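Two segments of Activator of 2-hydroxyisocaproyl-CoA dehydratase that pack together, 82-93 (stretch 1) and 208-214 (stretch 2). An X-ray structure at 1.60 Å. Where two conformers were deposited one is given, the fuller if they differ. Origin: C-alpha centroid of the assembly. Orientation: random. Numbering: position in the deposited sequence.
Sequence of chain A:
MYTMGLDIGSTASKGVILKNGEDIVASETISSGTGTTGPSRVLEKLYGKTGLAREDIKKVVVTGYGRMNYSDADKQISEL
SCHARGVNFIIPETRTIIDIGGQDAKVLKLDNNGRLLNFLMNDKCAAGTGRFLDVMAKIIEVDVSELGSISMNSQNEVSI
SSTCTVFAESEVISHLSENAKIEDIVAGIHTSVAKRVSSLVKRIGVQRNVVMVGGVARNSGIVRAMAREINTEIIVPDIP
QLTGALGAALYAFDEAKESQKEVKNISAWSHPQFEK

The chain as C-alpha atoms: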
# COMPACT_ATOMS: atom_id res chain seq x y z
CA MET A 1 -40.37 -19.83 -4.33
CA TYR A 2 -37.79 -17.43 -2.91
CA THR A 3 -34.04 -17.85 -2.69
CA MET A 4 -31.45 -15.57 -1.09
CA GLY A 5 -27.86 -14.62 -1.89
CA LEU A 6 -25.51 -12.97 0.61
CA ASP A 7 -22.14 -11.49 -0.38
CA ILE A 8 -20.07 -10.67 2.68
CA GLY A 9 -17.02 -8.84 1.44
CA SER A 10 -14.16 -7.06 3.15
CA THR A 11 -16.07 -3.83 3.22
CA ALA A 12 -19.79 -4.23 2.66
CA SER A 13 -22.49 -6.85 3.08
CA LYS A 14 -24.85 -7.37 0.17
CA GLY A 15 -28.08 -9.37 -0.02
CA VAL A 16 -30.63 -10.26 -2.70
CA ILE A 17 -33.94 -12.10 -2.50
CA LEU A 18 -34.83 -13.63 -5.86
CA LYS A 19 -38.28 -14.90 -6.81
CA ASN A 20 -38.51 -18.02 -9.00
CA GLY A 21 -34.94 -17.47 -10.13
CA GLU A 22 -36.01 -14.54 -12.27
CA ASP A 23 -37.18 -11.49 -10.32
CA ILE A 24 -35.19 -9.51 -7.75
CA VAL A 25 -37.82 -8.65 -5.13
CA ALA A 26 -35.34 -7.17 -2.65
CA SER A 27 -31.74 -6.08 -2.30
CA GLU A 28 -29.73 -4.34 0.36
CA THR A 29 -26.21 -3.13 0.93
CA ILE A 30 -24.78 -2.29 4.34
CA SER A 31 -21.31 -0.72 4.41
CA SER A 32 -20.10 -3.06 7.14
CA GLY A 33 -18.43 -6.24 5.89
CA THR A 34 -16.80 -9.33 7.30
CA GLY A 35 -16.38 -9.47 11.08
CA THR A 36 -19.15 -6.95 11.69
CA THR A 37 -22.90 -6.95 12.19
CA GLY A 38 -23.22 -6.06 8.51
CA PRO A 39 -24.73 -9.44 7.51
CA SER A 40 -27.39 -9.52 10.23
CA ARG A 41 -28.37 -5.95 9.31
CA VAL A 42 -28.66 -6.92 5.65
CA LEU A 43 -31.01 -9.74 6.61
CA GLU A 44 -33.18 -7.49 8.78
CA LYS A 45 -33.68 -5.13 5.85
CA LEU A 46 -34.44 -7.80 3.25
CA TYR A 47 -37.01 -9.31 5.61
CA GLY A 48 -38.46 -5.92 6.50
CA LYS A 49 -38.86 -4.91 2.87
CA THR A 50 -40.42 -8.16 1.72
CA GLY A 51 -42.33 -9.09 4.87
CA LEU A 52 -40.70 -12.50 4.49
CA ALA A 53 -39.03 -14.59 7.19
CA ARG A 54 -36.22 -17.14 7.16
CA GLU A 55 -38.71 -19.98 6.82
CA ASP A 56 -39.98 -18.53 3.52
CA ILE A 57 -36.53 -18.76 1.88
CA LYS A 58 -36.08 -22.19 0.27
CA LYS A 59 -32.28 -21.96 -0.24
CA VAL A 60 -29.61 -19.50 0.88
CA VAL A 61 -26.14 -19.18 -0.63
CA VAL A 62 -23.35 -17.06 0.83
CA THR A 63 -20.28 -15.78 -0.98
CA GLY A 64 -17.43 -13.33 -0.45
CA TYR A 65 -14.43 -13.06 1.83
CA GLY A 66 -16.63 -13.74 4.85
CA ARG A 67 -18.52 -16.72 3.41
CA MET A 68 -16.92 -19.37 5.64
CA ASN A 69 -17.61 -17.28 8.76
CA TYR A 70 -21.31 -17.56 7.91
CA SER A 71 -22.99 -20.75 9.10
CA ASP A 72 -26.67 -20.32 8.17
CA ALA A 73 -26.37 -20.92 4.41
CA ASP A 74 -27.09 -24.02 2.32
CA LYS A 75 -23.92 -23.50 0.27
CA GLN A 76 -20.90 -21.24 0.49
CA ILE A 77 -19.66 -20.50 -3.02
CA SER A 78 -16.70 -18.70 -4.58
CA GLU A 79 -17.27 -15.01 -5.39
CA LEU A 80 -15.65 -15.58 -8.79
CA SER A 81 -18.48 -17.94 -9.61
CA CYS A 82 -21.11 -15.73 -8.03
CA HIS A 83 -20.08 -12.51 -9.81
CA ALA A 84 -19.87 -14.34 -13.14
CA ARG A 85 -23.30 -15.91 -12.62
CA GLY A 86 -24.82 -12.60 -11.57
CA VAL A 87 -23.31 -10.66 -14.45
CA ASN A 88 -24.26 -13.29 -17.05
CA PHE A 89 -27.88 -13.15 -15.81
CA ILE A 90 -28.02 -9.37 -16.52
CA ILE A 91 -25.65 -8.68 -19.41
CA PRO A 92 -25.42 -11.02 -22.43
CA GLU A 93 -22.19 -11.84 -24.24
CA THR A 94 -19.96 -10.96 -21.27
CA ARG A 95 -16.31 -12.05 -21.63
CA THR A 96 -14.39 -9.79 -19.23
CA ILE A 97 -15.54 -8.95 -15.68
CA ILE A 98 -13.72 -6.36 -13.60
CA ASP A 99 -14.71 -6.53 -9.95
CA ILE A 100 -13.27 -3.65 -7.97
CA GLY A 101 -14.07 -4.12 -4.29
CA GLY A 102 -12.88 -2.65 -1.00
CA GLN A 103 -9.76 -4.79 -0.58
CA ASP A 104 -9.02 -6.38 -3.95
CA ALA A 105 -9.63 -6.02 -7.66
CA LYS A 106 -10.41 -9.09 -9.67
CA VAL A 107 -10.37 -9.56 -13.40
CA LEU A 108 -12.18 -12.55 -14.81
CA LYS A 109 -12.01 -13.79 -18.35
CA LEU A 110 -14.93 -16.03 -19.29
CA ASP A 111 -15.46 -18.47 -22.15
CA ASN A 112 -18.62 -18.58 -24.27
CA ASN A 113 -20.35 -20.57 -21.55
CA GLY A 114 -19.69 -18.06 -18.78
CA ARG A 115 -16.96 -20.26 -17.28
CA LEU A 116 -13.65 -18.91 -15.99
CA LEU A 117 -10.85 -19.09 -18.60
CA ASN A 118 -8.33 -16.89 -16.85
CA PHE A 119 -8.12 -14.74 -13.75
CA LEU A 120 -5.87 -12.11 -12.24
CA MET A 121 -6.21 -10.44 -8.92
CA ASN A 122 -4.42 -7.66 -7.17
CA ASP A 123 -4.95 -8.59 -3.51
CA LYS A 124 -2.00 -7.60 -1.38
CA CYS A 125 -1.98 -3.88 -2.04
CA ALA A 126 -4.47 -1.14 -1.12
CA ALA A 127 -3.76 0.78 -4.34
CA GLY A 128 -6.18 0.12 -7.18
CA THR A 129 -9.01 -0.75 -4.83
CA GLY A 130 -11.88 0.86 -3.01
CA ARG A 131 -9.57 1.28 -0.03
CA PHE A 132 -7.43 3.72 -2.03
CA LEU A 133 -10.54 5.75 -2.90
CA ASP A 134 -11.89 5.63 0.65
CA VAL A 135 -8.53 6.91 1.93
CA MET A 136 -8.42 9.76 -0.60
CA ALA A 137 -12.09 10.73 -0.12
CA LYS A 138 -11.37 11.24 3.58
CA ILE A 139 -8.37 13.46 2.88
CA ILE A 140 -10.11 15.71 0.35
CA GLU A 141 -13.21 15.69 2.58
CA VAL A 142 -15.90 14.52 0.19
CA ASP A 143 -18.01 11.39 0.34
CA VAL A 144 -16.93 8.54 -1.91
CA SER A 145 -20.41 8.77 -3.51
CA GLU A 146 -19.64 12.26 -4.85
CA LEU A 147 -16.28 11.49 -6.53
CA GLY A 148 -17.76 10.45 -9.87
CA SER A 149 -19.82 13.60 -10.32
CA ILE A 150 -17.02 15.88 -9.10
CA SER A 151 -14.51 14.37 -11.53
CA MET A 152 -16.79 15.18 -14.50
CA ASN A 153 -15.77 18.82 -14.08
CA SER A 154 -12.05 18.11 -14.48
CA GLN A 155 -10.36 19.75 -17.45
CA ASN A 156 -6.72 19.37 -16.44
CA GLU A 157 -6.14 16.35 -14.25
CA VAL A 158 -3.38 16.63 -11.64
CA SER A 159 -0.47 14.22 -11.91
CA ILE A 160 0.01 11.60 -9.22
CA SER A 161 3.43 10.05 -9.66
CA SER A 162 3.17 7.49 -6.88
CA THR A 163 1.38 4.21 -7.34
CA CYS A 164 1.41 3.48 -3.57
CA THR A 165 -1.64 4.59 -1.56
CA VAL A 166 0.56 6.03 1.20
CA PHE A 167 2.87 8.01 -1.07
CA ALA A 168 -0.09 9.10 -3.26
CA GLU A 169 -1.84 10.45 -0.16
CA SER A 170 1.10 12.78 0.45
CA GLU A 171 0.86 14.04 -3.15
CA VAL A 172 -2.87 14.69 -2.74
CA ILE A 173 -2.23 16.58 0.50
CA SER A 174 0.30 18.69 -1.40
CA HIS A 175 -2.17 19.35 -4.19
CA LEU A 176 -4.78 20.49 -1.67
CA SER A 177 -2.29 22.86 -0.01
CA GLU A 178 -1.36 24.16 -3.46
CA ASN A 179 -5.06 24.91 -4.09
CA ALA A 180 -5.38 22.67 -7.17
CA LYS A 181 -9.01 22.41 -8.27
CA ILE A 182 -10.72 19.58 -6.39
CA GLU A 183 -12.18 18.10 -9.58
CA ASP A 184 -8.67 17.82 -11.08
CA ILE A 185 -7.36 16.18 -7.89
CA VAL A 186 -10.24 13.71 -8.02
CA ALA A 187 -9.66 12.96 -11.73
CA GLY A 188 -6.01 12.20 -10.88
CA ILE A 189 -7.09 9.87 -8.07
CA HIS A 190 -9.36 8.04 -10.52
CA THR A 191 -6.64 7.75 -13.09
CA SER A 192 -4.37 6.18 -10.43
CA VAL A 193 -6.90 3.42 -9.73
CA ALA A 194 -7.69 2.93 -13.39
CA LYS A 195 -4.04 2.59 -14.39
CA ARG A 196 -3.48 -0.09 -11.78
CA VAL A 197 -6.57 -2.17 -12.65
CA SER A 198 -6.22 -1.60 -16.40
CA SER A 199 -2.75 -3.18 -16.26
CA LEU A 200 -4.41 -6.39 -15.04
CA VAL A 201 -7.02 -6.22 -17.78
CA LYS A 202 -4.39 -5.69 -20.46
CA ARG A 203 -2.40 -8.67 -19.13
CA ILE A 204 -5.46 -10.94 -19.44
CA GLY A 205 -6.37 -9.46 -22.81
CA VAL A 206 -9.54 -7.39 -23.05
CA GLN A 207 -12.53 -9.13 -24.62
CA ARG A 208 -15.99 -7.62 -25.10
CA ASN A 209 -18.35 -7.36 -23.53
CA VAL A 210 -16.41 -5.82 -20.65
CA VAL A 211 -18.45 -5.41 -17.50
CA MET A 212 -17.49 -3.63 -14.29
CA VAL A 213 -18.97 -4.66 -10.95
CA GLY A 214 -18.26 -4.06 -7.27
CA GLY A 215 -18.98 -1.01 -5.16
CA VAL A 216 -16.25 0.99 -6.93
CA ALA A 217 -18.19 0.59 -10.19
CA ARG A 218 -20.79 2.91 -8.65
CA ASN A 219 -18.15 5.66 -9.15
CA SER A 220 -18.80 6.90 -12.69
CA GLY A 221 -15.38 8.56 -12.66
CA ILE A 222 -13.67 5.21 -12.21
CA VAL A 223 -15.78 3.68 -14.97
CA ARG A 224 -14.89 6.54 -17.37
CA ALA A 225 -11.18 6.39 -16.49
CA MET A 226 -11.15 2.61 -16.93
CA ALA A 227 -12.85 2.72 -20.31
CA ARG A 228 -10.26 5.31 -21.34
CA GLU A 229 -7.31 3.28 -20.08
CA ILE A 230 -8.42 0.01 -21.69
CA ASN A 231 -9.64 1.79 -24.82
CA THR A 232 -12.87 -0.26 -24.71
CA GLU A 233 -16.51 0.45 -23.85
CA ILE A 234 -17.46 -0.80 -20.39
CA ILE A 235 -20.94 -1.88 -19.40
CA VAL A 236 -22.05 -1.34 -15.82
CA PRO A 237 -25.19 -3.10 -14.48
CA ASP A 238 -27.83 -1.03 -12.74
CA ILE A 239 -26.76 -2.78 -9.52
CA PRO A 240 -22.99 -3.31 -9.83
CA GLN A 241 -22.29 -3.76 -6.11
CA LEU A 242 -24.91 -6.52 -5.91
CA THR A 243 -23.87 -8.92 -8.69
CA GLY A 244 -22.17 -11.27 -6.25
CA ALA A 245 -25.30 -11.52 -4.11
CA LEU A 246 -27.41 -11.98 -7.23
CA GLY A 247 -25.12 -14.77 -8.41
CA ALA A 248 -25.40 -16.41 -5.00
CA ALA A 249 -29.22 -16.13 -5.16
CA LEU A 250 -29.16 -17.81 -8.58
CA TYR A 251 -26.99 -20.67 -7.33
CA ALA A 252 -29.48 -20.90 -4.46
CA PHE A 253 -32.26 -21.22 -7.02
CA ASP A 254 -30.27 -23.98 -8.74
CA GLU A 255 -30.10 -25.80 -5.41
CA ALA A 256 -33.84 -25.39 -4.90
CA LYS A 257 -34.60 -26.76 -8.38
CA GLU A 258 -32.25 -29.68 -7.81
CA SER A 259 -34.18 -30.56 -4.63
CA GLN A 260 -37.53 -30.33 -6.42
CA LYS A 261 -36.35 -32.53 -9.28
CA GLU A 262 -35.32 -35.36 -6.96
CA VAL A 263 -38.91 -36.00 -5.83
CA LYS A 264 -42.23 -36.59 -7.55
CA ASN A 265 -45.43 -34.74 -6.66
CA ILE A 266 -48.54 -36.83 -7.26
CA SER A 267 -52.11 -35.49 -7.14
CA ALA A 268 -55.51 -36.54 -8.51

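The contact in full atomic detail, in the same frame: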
# COMPACT_ATOMS: atom_id res chain seq x y z
N CYS A 82 -19.90 -16.51 -8.27
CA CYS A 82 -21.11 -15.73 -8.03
C CYS A 82 -21.14 -14.45 -8.86
O CYS A 82 -22.17 -14.13 -9.43
CB CYS A 82 -21.29 -15.43 -6.55
SG CYS A 82 -21.73 -16.91 -5.57
N HIS A 83 -20.04 -13.70 -8.96
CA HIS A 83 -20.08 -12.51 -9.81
C HIS A 83 -20.30 -12.88 -11.27
O HIS A 83 -21.05 -12.22 -11.96
CB HIS A 83 -18.81 -11.67 -9.67
CG HIS A 83 -18.80 -10.78 -8.47
ND1 HIS A 83 -19.66 -9.71 -8.33
CD2 HIS A 83 -18.00 -10.76 -7.38
CE1 HIS A 83 -19.41 -9.09 -7.19
NE2 HIS A 83 -18.41 -9.72 -6.59
N ALA A 84 -19.66 -13.94 -11.75
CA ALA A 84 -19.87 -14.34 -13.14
C ALA A 84 -21.33 -14.72 -13.38
O ALA A 84 -21.90 -14.31 -14.40
CB ALA A 84 -18.95 -15.49 -13.52
N ARG A 85 -21.92 -15.47 -12.46
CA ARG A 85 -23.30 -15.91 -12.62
C ARG A 85 -24.24 -14.72 -12.62
O ARG A 85 -25.17 -14.63 -13.44
CB ARG A 85 -23.65 -16.88 -11.48
CG ARG A 85 -25.09 -17.43 -11.53
CD ARG A 85 -25.31 -18.30 -12.76
NE ARG A 85 -26.70 -18.76 -12.85
CZ ARG A 85 -27.20 -19.75 -12.13
NH1 ARG A 85 -26.43 -20.41 -11.28
NH2 ARG A 85 -28.49 -20.10 -12.27
N GLY A 86 -24.01 -13.80 -11.68
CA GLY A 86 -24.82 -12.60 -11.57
C GLY A 86 -24.72 -11.72 -12.81
O GLY A 86 -25.75 -11.30 -13.38
N VAL A 87 -23.50 -11.48 -13.27
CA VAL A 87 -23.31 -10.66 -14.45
C VAL A 87 -23.95 -11.33 -15.68
O VAL A 87 -24.62 -10.68 -16.45
CB VAL A 87 -21.82 -10.40 -14.71
CG1 VAL A 87 -21.60 -9.78 -16.09
CG2 VAL A 87 -21.27 -9.50 -13.62
N ASN A 88 -23.71 -12.62 -15.87
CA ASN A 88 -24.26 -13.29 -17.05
C ASN A 88 -25.79 -13.28 -17.09
O ASN A 88 -26.38 -13.33 -18.16
CB ASN A 88 -23.76 -14.72 -17.15
CG ASN A 88 -22.31 -14.81 -17.55
OD1 ASN A 88 -21.84 -14.03 -18.39
ND2 ASN A 88 -21.59 -15.75 -16.95
N PHE A 89 -26.42 -13.23 -15.92
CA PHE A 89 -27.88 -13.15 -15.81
C PHE A 89 -28.41 -11.79 -16.33
O PHE A 89 -29.54 -11.73 -16.88
CB PHE A 89 -28.27 -13.38 -14.35
CG PHE A 89 -29.75 -13.30 -14.07
CD1 PHE A 89 -30.58 -14.40 -14.29
CD2 PHE A 89 -30.30 -12.15 -13.55
CE1 PHE A 89 -31.95 -14.32 -14.01
CE2 PHE A 89 -31.65 -12.07 -13.27
CZ PHE A 89 -32.47 -13.16 -13.50
N ILE A 90 -27.61 -10.74 -16.18
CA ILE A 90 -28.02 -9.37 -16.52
C ILE A 90 -27.54 -8.88 -17.87
O ILE A 90 -28.25 -8.14 -18.55
CB ILE A 90 -27.44 -8.33 -15.54
CG1 ILE A 90 -27.90 -8.58 -14.11
CG2 ILE A 90 -27.84 -6.90 -15.97
CD1 ILE A 90 -27.16 -7.71 -13.12
N ILE A 91 -26.31 -9.24 -18.24
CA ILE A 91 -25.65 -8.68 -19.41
C ILE A 91 -25.16 -9.81 -20.30
O ILE A 91 -24.23 -10.53 -19.94
CB ILE A 91 -24.42 -7.82 -18.99
CG1 ILE A 91 -24.89 -6.63 -18.16
CG2 ILE A 91 -23.65 -7.35 -20.22
CD1 ILE A 91 -23.83 -6.02 -17.31
N PRO A 92 -25.80 -9.97 -21.48
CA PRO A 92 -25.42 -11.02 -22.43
C PRO A 92 -24.05 -10.80 -23.06
O PRO A 92 -23.59 -9.66 -23.16
CB PRO A 92 -26.51 -10.92 -23.51
CG PRO A 92 -27.68 -10.29 -22.82
CD PRO A 92 -27.04 -9.29 -21.88
N GLU A 93 -23.42 -11.90 -23.46
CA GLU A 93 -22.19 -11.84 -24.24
C GLU A 93 -21.04 -11.25 -23.43
O GLU A 93 -20.16 -10.63 -23.99
CB GLU A 93 -22.41 -10.98 -25.49
CG GLU A 93 -23.66 -11.36 -26.27
CD GLU A 93 -23.67 -12.82 -26.65
OE1 GLU A 93 -22.58 -13.38 -26.91
OE2 GLU A 93 -24.76 -13.41 -26.68
N ARG A 208 -14.62 -8.09 -25.30
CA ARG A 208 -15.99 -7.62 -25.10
C ARG A 208 -16.97 -8.79 -24.96
O ARG A 208 -16.75 -9.85 -25.54
CB ARG A 208 -16.41 -6.73 -26.27
CG ARG A 208 -15.47 -5.58 -26.50
CD ARG A 208 -15.96 -4.69 -27.63
NE ARG A 208 -17.09 -3.86 -27.21
CZ ARG A 208 -17.71 -2.99 -28.00
NH1 ARG A 208 -17.31 -2.83 -29.25
NH2 ARG A 208 -18.73 -2.28 -27.54
N ASN A 209 -18.05 -8.61 -24.21
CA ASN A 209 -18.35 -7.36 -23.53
C ASN A 209 -17.57 -7.28 -22.23
O ASN A 209 -17.38 -8.30 -21.56
CB ASN A 209 -19.83 -7.26 -23.20
CG ASN A 209 -20.69 -7.00 -24.43
OD1 ASN A 209 -20.30 -6.23 -25.30
ND2 ASN A 209 -21.86 -7.63 -24.48
N VAL A 210 -17.14 -6.07 -21.88
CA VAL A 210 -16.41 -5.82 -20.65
C VAL A 210 -17.39 -5.23 -19.67
O VAL A 210 -18.06 -4.24 -19.97
CB VAL A 210 -15.25 -4.83 -20.87
CG1 VAL A 210 -14.51 -4.57 -19.57
CG2 VAL A 210 -14.32 -5.35 -21.95
N VAL A 211 -17.50 -5.85 -18.50
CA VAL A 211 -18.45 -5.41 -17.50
C VAL A 211 -17.72 -5.09 -16.21
O VAL A 211 -16.89 -5.87 -15.76
CB VAL A 211 -19.50 -6.50 -17.21
CG1 VAL A 211 -20.42 -6.08 -16.05
CG2 VAL A 211 -20.31 -6.81 -18.50
N MET A 212 -18.03 -3.94 -15.61
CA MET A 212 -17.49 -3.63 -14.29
C MET A 212 -18.55 -3.81 -13.21
O MET A 212 -19.70 -3.40 -13.36
CB MET A 212 -16.92 -2.21 -14.21
CG MET A 212 -16.16 -1.97 -12.90
SD MET A 212 -15.45 -0.33 -12.72
CE MET A 212 -14.54 -0.30 -14.27
N VAL A 213 -18.13 -4.43 -12.11
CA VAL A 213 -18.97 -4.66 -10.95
C VAL A 213 -18.19 -4.32 -9.68
O VAL A 213 -17.01 -3.91 -9.74
CB VAL A 213 -19.42 -6.14 -10.89
CG1 VAL A 213 -20.15 -6.48 -12.18
CG2 VAL A 213 -18.21 -7.07 -10.68
N GLY A 214 -18.84 -4.48 -8.53
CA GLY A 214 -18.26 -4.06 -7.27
C GLY A 214 -18.74 -2.67 -6.91
O GLY A 214 -19.28 -1.93 -7.77
O HOH W 1 -18.77 -11.36 -26.87

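A helix laid against a β-strand is commonly secured by two periodicities that meet: every third or fourth residue of the helix, and every second residue of the strand. In this activator, helix 82-90 and strand 210-213 run with their N-to-C directions 119° apart, and their axes approach to 10.4 Å. Val 87 N donates to His 83 O and Ile 91 N to Val 87 O, each at 2.9 Å; these bonds carry the helical pattern across His 83, Val 87 and Ile 91, four residues apart, all of whose CA-to-CB bonds point toward the strand, Ile 91 lying just past the helix end. Ile 91 is the first to leave helical backbone angles, and the chain then runs on through Pro 92 to Glu 93.

On the strand, Val 211 and Val 213 direct their CA-to-CB bonds toward the helix, whereas Val 210 and Met 212 point away. The resulting contact is apolar and buried. Val 87 bridges both valines, its CG2 lying 3.5 Å from Val 213 CG1 and its CG1 3.9 Å from Val 211 CG1. Ile 91, in an m,t rotamer, places CD1 3.6 Å from Val 211 CG1. Compact branched side chains suit such a seam, spanning the 7.8 Å between the CA atoms of Val 87 and Val 211. His 83 sets ND1 3.8 Å from Val 213 CG2, while ND1 itself is hydrogen-bonded elsewhere in the structure.

Beyond the helix, polar contacts take over. Asn 209, which follows a cis peptide bond, donates from its backbone N to Glu 93 O (2.9 Å, nearly linear) and from ND2 to Pro 92 O (3.0 Å). An amide side chain suits this place because it can serve a carbonyl adjacent to the one its own backbone engages. A water donates to Glu 93 O at 3.3 Å and to Arg 208 O at 2.9 Å, adding a bridge. In all, 360 Å² is buried.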